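Long-range contacts in oligopeptide-binding protein oppA (Lactococcus lactis, PDB 3DRF), which binds oligopeptides as the receptor of the OppABCDF ABC transporter, which takes them up and is essential for growth in milk: residues A[75-81]-A[182-187]; A[299-303]-A[474-478]; A[479-483]-A[505-509]. The contacts are given in a common frame with arbitrary orientation. Where two conformers were deposited one is given. Numbering follows the deposited sequence.

Contact 2 lies deepest, its centre about 7 Å from the centre of the chain, whereas contacts 1 and 3 sit about 17 and 15 Å out; contact 1 is partly buried and includes exposed residues, contact 3 is mostly buried. Their chemistry differs too. Contact 1 joins two loops by backbone hydrogen bonds and one aromatic ring, contact 2 continues a strand pairing with apolar packing beside the bound peptide, and contact 3 joins helix ends through polar side chains. Segments 474-478 and 479-483 run on in sequence, so contacts 2 and 3 share one connection. S477 of contact 2 meets Q184 and S185 of contact 1 through probable hydrogen bonds.

Contact 1: A[75-81]-A[182-187]; sequences TDSGFKF and MTQSGN
Two loops meet at a single bridge, K80 against Q184 (CA to CA 4.2 Å), flanked by reciprocal backbone hydrogen bonds: S185 N to F79 O, 2.9 Å, and F81 N to T183 O, 3.1 Å. T183 O also accepts from water 1 at 2.8 Å. In 75-81 a type I turn spans D76 to F79, F79 N donating to D76 O (3.1 Å). Just beyond it, D76 N to K80 O (3.0 Å) closes the tip of a β-hairpin between strands 74-75 and 81-82, with F79 (phi/psi 75/10°) as a G1-type bulge. D76 OD1 takes K80 N at 3.1 Å. Against this tip, 182-187 forms a type II turn from Q184 to N187, N187 ND2 donating to Q184 O at 3.0 Å. The F81 ring (chi1 m) has S185 N over one face, CZ 3.4 Å from S185 CA. S185 also packs on the bound peptide, bordering the cavity. Outside the two segments, S185 OG hydrogen-bonds to E192, Q184 NE2 to S477 O and N187 OD1 to Y189 N.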
loop_
_atom_site.group_PDB
_atom_site.type_symbol
_atom_site.label_atom_id
_atom_site.label_comp_id
_atom_site.label_asym_id
_atom_site.label_seq_id
_atom_site.Cartn_x
_atom_site.Cartn_y
_atom_site.Cartn_z
ATOM N N THR A 75 -14.953 -0.144 -11.905
ATOM C CA THR A 75 -14.306 0.981 -12.600
ATOM C C THR A 75 -14.013 0.625 -14.032
ATOM O O THR A 75 -14.067 -0.500 -14.401
ATOM C CB THR A 75 -12.946 1.437 -11.957
ATOM O OG1 THR A 75 -11.933 0.457 -12.238
ATOM C CG2 THR A 75 -13.055 1.649 -10.412
ATOM N N ASP A 76 -13.735 1.653 -14.804
ATOM C CA ASP A 76 -13.159 1.471 -16.159
ATOM C C ASP A 76 -11.649 1.303 -16.063
ATOM O O ASP A 76 -11.131 1.229 -14.993
ATOM C CB ASP A 76 -13.561 2.606 -17.106
ATOM C CG ASP A 76 -13.010 3.980 -16.699
ATOM O OD1 ASP A 76 -12.098 4.070 -15.943
ATOM O OD2 ASP A 76 -13.569 4.926 -17.213
ATOM N N SER A 77 -10.966 1.214 -17.210
ATOM C CA SER A 77 -9.545 0.954 -17.209
ATOM C C SER A 77 -8.704 2.156 -16.746
ATOM O O SER A 77 -7.556 2.005 -16.508
ATOM C CB SER A 77 -9.067 0.550 -18.618
ATOM O OG SER A 77 -9.305 1.613 -19.513
ATOM N N GLY A 78 -9.320 3.317 -16.637
ATOM C CA GLY A 78 -8.700 4.512 -16.033
ATOM C C GLY A 78 -9.031 4.754 -14.547
ATOM O O GLY A 78 -8.765 5.773 -13.979
ATOM N N PHE A 79 -9.657 3.736 -13.947
ATOM C CA PHE A 79 -9.992 3.660 -12.477
ATOM C C PHE A 79 -11.183 4.578 -12.113
ATOM O O PHE A 79 -11.465 4.795 -10.949
ATOM C CB PHE A 79 -8.747 3.917 -11.559
ATOM C CG PHE A 79 -7.553 3.063 -11.928
ATOM C CD1 PHE A 79 -7.640 1.698 -11.825
ATOM C CD2 PHE A 79 -6.429 3.610 -12.421
ATOM C CE1 PHE A 79 -6.554 0.874 -12.203
ATOM C CE2 PHE A 79 -5.344 2.790 -12.764
ATOM C CZ PHE A 79 -5.444 1.436 -12.668
ATOM N N LYS A 80 -11.833 5.111 -13.073
ATOM C CA LYS A 80 -12.998 5.944 -12.856
ATOM C C LYS A 80 -14.206 5.075 -12.500
ATOM O O LYS A 80 -14.429 4.068 -13.135
ATOM C CB LYS A 80 -13.299 6.737 -14.157
ATOM C CG LYS A 80 -14.393 7.738 -14.014
ATOM C CD LYS A 80 -15.074 8.215 -15.338
ATOM C CE LYS A 80 -14.179 8.755 -16.418
ATOM N NZ LYS A 80 -14.893 9.327 -17.608
ATOM N N PHE A 81 -14.955 5.403 -11.477
ATOM C CA PHE A 81 -16.139 4.599 -11.091
ATOM C C PHE A 81 -17.150 4.511 -12.221
ATOM O O PHE A 81 -17.413 5.475 -12.890
ATOM C CB PHE A 81 -16.883 5.219 -9.880
ATOM C CG PHE A 81 -16.058 5.277 -8.600
ATOM C CD1 PHE A 81 -15.647 4.121 -7.974
ATOM C CD2 PHE A 81 -15.717 6.484 -8.034
ATOM C CE1 PHE A 81 -14.928 4.154 -6.796
ATOM C CE2 PHE A 81 -14.973 6.547 -6.861
ATOM C CZ PHE A 81 -14.588 5.405 -6.244
ATOM N N MET A 182 -12.352 12.237 -6.338
ATOM C CA MET A 182 -13.552 11.480 -5.915
ATOM C C MET A 182 -14.249 10.680 -7.013
ATOM O O MET A 182 -15.006 9.831 -6.733
ATOM C CB MET A 182 -14.549 12.410 -5.226
ATOM C CG MET A 182 -14.141 12.717 -3.767
ATOM S SD MET A 182 -15.366 13.910 -3.136
ATOM C CE MET A 182 -14.885 14.023 -1.373
ATOM N N THR A 183 -13.949 11.034 -8.250
ATOM C CA THR A 183 -14.460 10.285 -9.412
ATOM C C THR A 183 -13.713 8.945 -9.653
ATOM O O THR A 183 -14.159 8.169 -10.449
ATOM C CB THR A 183 -14.356 11.126 -10.694
ATOM O OG1 THR A 183 -13.008 11.561 -10.806
ATOM C CG2 THR A 183 -15.320 12.341 -10.648
ATOM N N GLN A 184 -12.666 8.684 -8.882
ATOM C CA GLN A 184 -11.751 7.593 -9.163
ATOM C C GLN A 184 -11.597 6.699 -7.928
ATOM O O GLN A 184 -11.443 7.187 -6.798
ATOM C CB GLN A 184 -10.399 8.195 -9.573
ATOM C CG GLN A 184 -9.387 7.227 -10.187
ATOM C CD GLN A 184 -8.332 7.920 -11.050
ATOM O OE1 GLN A 184 -8.641 8.901 -11.739
ATOM N NE2 GLN A 184 -7.096 7.372 -11.069
ATOM N N SER A 185 -11.615 5.390 -8.134
ATOM C CA SER A 185 -11.406 4.451 -7.055
ATOM C C SER A 185 -9.997 4.703 -6.475
ATOM O O SER A 185 -9.065 5.063 -7.168
ATOM C CB SER A 185 -11.573 3.011 -7.562
ATOM O OG SER A 185 -11.386 2.101 -6.504
ATOM N N GLY A 186 -9.892 4.511 -5.165
ATOM C CA GLY A 186 -8.634 4.716 -4.439
ATOM C C GLY A 186 -8.457 6.165 -4.001
ATOM O O GLY A 186 -7.433 6.488 -3.501
ATOM N N ASN A 187 -9.465 7.011 -4.167
ATOM C CA ASN A 187 -9.320 8.441 -3.762
ATOM C C ASN A 187 -9.064 8.710 -2.230
ATOM O O ASN A 187 -8.504 9.673 -1.880
ATOM C CB ASN A 187 -10.541 9.254 -4.296
ATOM C CG ASN A 187 -11.858 8.918 -3.579
ATOM O OD1 ASN A 187 -12.079 9.266 -2.456
ATOM N ND2 ASN A 187 -12.709 8.193 -4.265
HETATM O O HOH W 1 -16.647 8.472 -11.734
#

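Contact 2: A[299-303]-A[474-478]; sequences AMYIS and SLASE
The peptide-binding cavity of this Venus fly-trap receptor is bordered here by the point where strand 468-474 leaves its partner, strand 292-307. S474 also pairs antiparallel with the bound peptide, so the sheet runs on into the ligand; A476 N is hydrogen-bonded to a polar side chain of the peptide, and Y301 OH to its backbone. Y301 and S474 form an antiparallel non-hydrogen-bonded pair, CA to CA 4.8 Å, with both side chains on the same face. Just before Y301, M300 is the centre of an inverse gamma turn (phi/psi -88/82°), and its carbonyl is the crossing acceptor: L475 N donates to M300 O at 2.9 Å. Water 2 donates to M300 O at 2.8 Å and to L475 O at 3.0 Å, bridging the two carbonyls. The M300 side chain, with chi1 and chi2 between wells and chi3 p, reaches along 474-478 until CE stands 3.5 Å from S477 CB. L475 (chi1 m, chi2 t) points toward the strand, CD2 3.9 Å from I302 CG2 and CD1 3.9 Å from Y301 C. Strand 536-549 pairs with 292-307 as well, touching A299, Y301 and I302, while loop residues I364 and F365 touch M300 and P362 touches L475.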
loop_
_atom_site.group_PDB
_atom_site.type_symbol
_atom_site.label_atom_id
_atom_site.label_comp_id
_atom_site.label_asym_id
_atom_site.label_seq_id
_atom_site.Cartn_x
_atom_site.Cartn_y
_atom_site.Cartn_z
ATOM N N ALA A 299 3.069 -1.442 -12.909
ATOM C CA ALA A 299 2.750 -1.642 -11.486
ATOM C C ALA A 299 2.271 -0.281 -10.889
ATOM O O ALA A 299 2.841 0.746 -11.104
ATOM C CB ALA A 299 3.910 -2.212 -10.729
ATOM N N MET A 300 1.225 -0.355 -10.130
ATOM C CA MET A 300 0.818 0.840 -9.410
ATOM C C MET A 300 1.616 0.768 -8.092
ATOM O O MET A 300 1.181 0.187 -7.136
ATOM C CB MET A 300 -0.671 0.799 -9.166
ATOM C CG MET A 300 -1.252 2.193 -9.169
ATOM S SD MET A 300 -2.909 2.083 -9.870
ATOM C CE MET A 300 -3.430 0.878 -8.787
ATOM N N TYR A 301 2.873 1.216 -8.190
ATOM C CA TYR A 301 3.932 0.863 -7.196
ATOM C C TYR A 301 4.968 1.956 -7.069
ATOM O O TYR A 301 5.325 2.590 -8.022
ATOM C CB TYR A 301 4.633 -0.435 -7.680
ATOM C CG TYR A 301 5.850 -0.938 -6.871
ATOM C CD1 TYR A 301 5.707 -1.882 -5.897
ATOM C CD2 TYR A 301 7.126 -0.460 -7.132
ATOM C CE1 TYR A 301 6.842 -2.379 -5.224
ATOM C CE2 TYR A 301 8.213 -0.917 -6.469
ATOM C CZ TYR A 301 8.057 -1.872 -5.521
ATOM O OH TYR A 301 9.142 -2.365 -4.857
ATOM N N ILE A 302 5.487 2.066 -5.847
ATOM C CA ILE A 302 6.697 2.847 -5.588
ATOM C C ILE A 302 7.434 2.165 -4.472
ATOM O O ILE A 302 6.860 1.694 -3.489
ATOM C CB ILE A 302 6.364 4.344 -5.196
ATOM C CG1 ILE A 302 7.606 5.237 -5.021
ATOM C CG2 ILE A 302 5.519 4.475 -3.894
ATOM C CD1 ILE A 302 8.355 5.423 -6.274
ATOM N N SER A 303 8.745 2.112 -4.631
ATOM C CA SER A 303 9.663 1.860 -3.501
ATOM C C SER A 303 10.453 3.139 -3.163
ATOM O O SER A 303 10.702 3.917 -3.998
ATOM C CB SER A 303 10.586 0.658 -3.703
ATOM O OG SER A 303 11.453 0.903 -4.829
ATOM N N SER A 474 2.092 -1.018 -2.838
ATOM C CA SER A 474 1.098 -1.196 -3.879
ATOM C C SER A 474 0.105 -0.057 -3.672
ATOM O O SER A 474 -0.741 -0.106 -2.777
ATOM C CB SER A 474 0.420 -2.554 -3.755
ATOM O OG SER A 474 1.295 -3.590 -4.163
ATOM N N LEU A 475 0.240 0.958 -4.498
ATOM C CA LEU A 475 -0.450 2.223 -4.330
ATOM C C LEU A 475 -1.954 2.138 -4.646
ATOM O O LEU A 475 -2.377 1.382 -5.452
ATOM C CB LEU A 475 0.186 3.294 -5.231
ATOM C CG LEU A 475 1.612 3.726 -4.886
ATOM C CD1 LEU A 475 2.205 4.541 -6.038
ATOM C CD2 LEU A 475 1.679 4.498 -3.584
ATOM N N ALA A 476 -2.708 3.023 -3.972
ATOM C CA ALA A 476 -4.114 3.238 -4.297
ATOM C C ALA A 476 -4.202 3.746 -5.734
ATOM O O ALA A 476 -3.307 4.368 -6.204
ATOM C CB ALA A 476 -4.718 4.308 -3.327
ATOM N N SER A 477 -5.304 3.442 -6.380
ATOM C CA SER A 477 -5.454 3.758 -7.801
ATOM C C SER A 477 -5.851 5.192 -8.100
ATOM O O SER A 477 -6.401 5.445 -9.113
ATOM C CB SER A 477 -6.397 2.780 -8.514
ATOM O OG SER A 477 -7.639 2.759 -7.884
ATOM N N GLU A 478 -5.586 6.123 -7.186
ATOM C CA GLU A 478 -5.731 7.564 -7.444
ATOM C C GLU A 478 -4.426 8.193 -6.926
ATOM O O GLU A 478 -3.968 7.807 -5.885
ATOM C CB GLU A 478 -6.968 8.063 -6.676
ATOM C CG GLU A 478 -7.575 9.378 -7.233
ATOM C CD GLU A 478 -6.764 10.629 -6.877
ATOM O OE1 GLU A 478 -6.149 10.627 -5.803
ATOM O OE2 GLU A 478 -6.773 11.491 -7.688
HETATM O O HOH W 2 -1.218 -1.098 -6.616
#

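Contact 3: A[479-483]-A[505-509]; sequences PSQQD and LNDID
This is packing between helix ends: the C-terminal part of helix 499-508 lies against the turn that leads into the short helix 482-485, with Q481 at the N-cap position. CA atoms come nearest at Q482 and L505, 6.2 Å, and at S480 and I508, 7.1 Å. L505 (chi1 m, chi2 t) points toward 479-483, its CD2 packing 3.9 Å from the backbone C of Q481; it also packs on Y526 of helix 516-533, whose hydroxyl is hydrogen-bonded to Q481 OE1. The L505 carbonyl accepts from water 3 (2.9 Å), which also donates to S480 OG at 2.8 Å. At N506 the CA-to-CB bond leads away, but the amide end returns: Q482 NE2 donates to N506 OD1 at 3.1 Å and nearly in line, and water 4 donates both to Q482 OE1 (2.8 Å) and to N506 OD1 (2.9 Å), so the two amides are joined directly and through water. Q482 achieves this with chi1 and chi2 both m, which turns its amide toward 505-509. The CA-to-CB bond of I508 points toward 479-483, its CG2 4.4 Å from S480 OG, and the side chain packs on F523 and Y526. At D509 the backbone N donates to N506 O at 3.1 Å. Its carboxylate is well supplied: OD1 forms a salt bridge with R519, which also pairs with E478, while OD2 accepts from Y189 OH and from S480 OG (chi1 t) at 2.7 Å. The same D509 OD2 lies 3.4 Å from Q482 CG.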
loop_
_atom_site.group_PDB
_atom_site.type_symbol
_atom_site.label_atom_id
_atom_site.label_comp_id
_atom_site.label_asym_id
_atom_site.label_seq_id
_atom_site.Cartn_x
_atom_site.Cartn_y
_atom_site.Cartn_z
ATOM N N PRO A 479 -3.874 9.147 -7.638
ATOM C CA PRO A 479 -2.469 9.534 -7.324
ATOM C C PRO A 479 -2.155 10.353 -6.026
ATOM O O PRO A 479 -1.023 10.456 -5.672
ATOM C CB PRO A 479 -2.034 10.339 -8.571
ATOM C CG PRO A 479 -3.335 10.802 -9.191
ATOM C CD PRO A 479 -4.273 9.624 -8.982
ATOM N N SER A 480 -3.172 10.929 -5.399
ATOM C CA SER A 480 -2.948 11.656 -4.135
ATOM C C SER A 480 -2.271 10.743 -3.093
ATOM O O SER A 480 -2.631 9.617 -2.927
ATOM C CB SER A 480 -4.289 12.179 -3.598
ATOM O OG SER A 480 -3.987 12.963 -2.434
ATOM N N GLN A 481 -1.285 11.310 -2.433
ATOM C CA GLN A 481 -0.517 10.599 -1.403
ATOM C C GLN A 481 -0.790 11.087 0.023
ATOM O O GLN A 481 -0.027 10.856 0.890
ATOM C CB GLN A 481 0.987 10.589 -1.726
ATOM C CG GLN A 481 1.196 9.892 -3.121
ATOM C CD GLN A 481 2.672 9.673 -3.430
ATOM O OE1 GLN A 481 3.553 10.364 -2.931
ATOM N NE2 GLN A 481 2.929 8.716 -4.275
ATOM N N GLN A 482 -1.945 11.713 0.236
ATOM C CA GLN A 482 -2.420 12.018 1.607
ATOM C C GLN A 482 -2.363 10.809 2.499
ATOM O O GLN A 482 -2.027 10.952 3.625
ATOM C CB GLN A 482 -3.896 12.521 1.595
ATOM C CG GLN A 482 -4.080 13.929 0.895
ATOM C CD GLN A 482 -3.812 15.091 1.865
ATOM O OE1 GLN A 482 -3.277 14.923 2.891
ATOM N NE2 GLN A 482 -4.170 16.283 1.460
ATOM N N ASP A 483 -2.699 9.625 1.970
ATOM C CA ASP A 483 -2.835 8.453 2.852
ATOM C C ASP A 483 -1.463 7.781 3.131
ATOM O O ASP A 483 -1.383 6.909 3.908
ATOM C CB ASP A 483 -3.891 7.490 2.267
ATOM C CG ASP A 483 -5.335 8.070 2.333
ATOM O OD1 ASP A 483 -5.541 9.078 2.910
ATOM O OD2 ASP A 483 -6.167 7.379 1.790
ATOM N N LEU A 505 0.370 18.733 -0.268
ATOM C CA LEU A 505 -0.588 17.606 -0.263
ATOM C C LEU A 505 -2.032 18.151 -0.356
ATOM O O LEU A 505 -2.810 17.694 -1.163
ATOM C CB LEU A 505 -0.479 16.776 1.021
ATOM C CG LEU A 505 0.797 15.857 1.050
ATOM C CD1 LEU A 505 0.974 15.341 2.464
ATOM C CD2 LEU A 505 0.770 14.689 0.058
ATOM N N ASN A 506 -2.309 19.178 0.428
ATOM C CA ASN A 506 -3.663 19.783 0.443
ATOM C C ASN A 506 -3.949 20.491 -0.899
ATOM O O ASN A 506 -5.030 20.393 -1.392
ATOM C CB ASN A 506 -3.814 20.744 1.638
ATOM C CG ASN A 506 -3.778 20.030 2.990
ATOM O OD1 ASN A 506 -3.875 18.845 3.093
ATOM N ND2 ASN A 506 -3.639 20.818 4.001
ATOM N N ASP A 507 -2.948 21.179 -1.440
ATOM C CA ASP A 507 -3.148 21.914 -2.728
ATOM C C ASP A 507 -3.567 20.952 -3.862
ATOM O O ASP A 507 -4.410 21.282 -4.647
ATOM C CB ASP A 507 -1.890 22.741 -3.051
ATOM C CG ASP A 507 -2.165 23.853 -4.035
ATOM O OD1 ASP A 507 -3.210 24.471 -3.940
ATOM O OD2 ASP A 507 -1.323 24.120 -4.830
ATOM N N ILE A 508 -2.948 19.771 -3.904
ATOM C CA ILE A 508 -3.260 18.734 -4.901
ATOM C C ILE A 508 -4.750 18.349 -4.896
ATOM O O ILE A 508 -5.329 18.061 -5.906
ATOM C CB ILE A 508 -2.325 17.527 -4.673
ATOM C CG1 ILE A 508 -0.924 17.850 -5.253
ATOM C CG2 ILE A 508 -2.935 16.225 -5.262
ATOM C CD1 ILE A 508 0.212 16.890 -4.715
ATOM N N ASP A 509 -5.320 18.373 -3.705
ATOM C CA ASP A 509 -6.723 17.925 -3.536
ATOM C C ASP A 509 -7.681 19.079 -3.263
ATOM O O ASP A 509 -8.791 18.871 -2.964
ATOM C CB ASP A 509 -6.848 16.826 -2.412
ATOM C CG ASP A 509 -6.168 15.521 -2.770
ATOM O OD1 ASP A 509 -5.989 15.257 -3.927
ATOM O OD2 ASP A 509 -5.800 14.845 -1.854
HETATM O O HOH W 3 -2.091 15.051 -2.026
HETATM O O HOH W 4 -2.008 17.027 4.288
#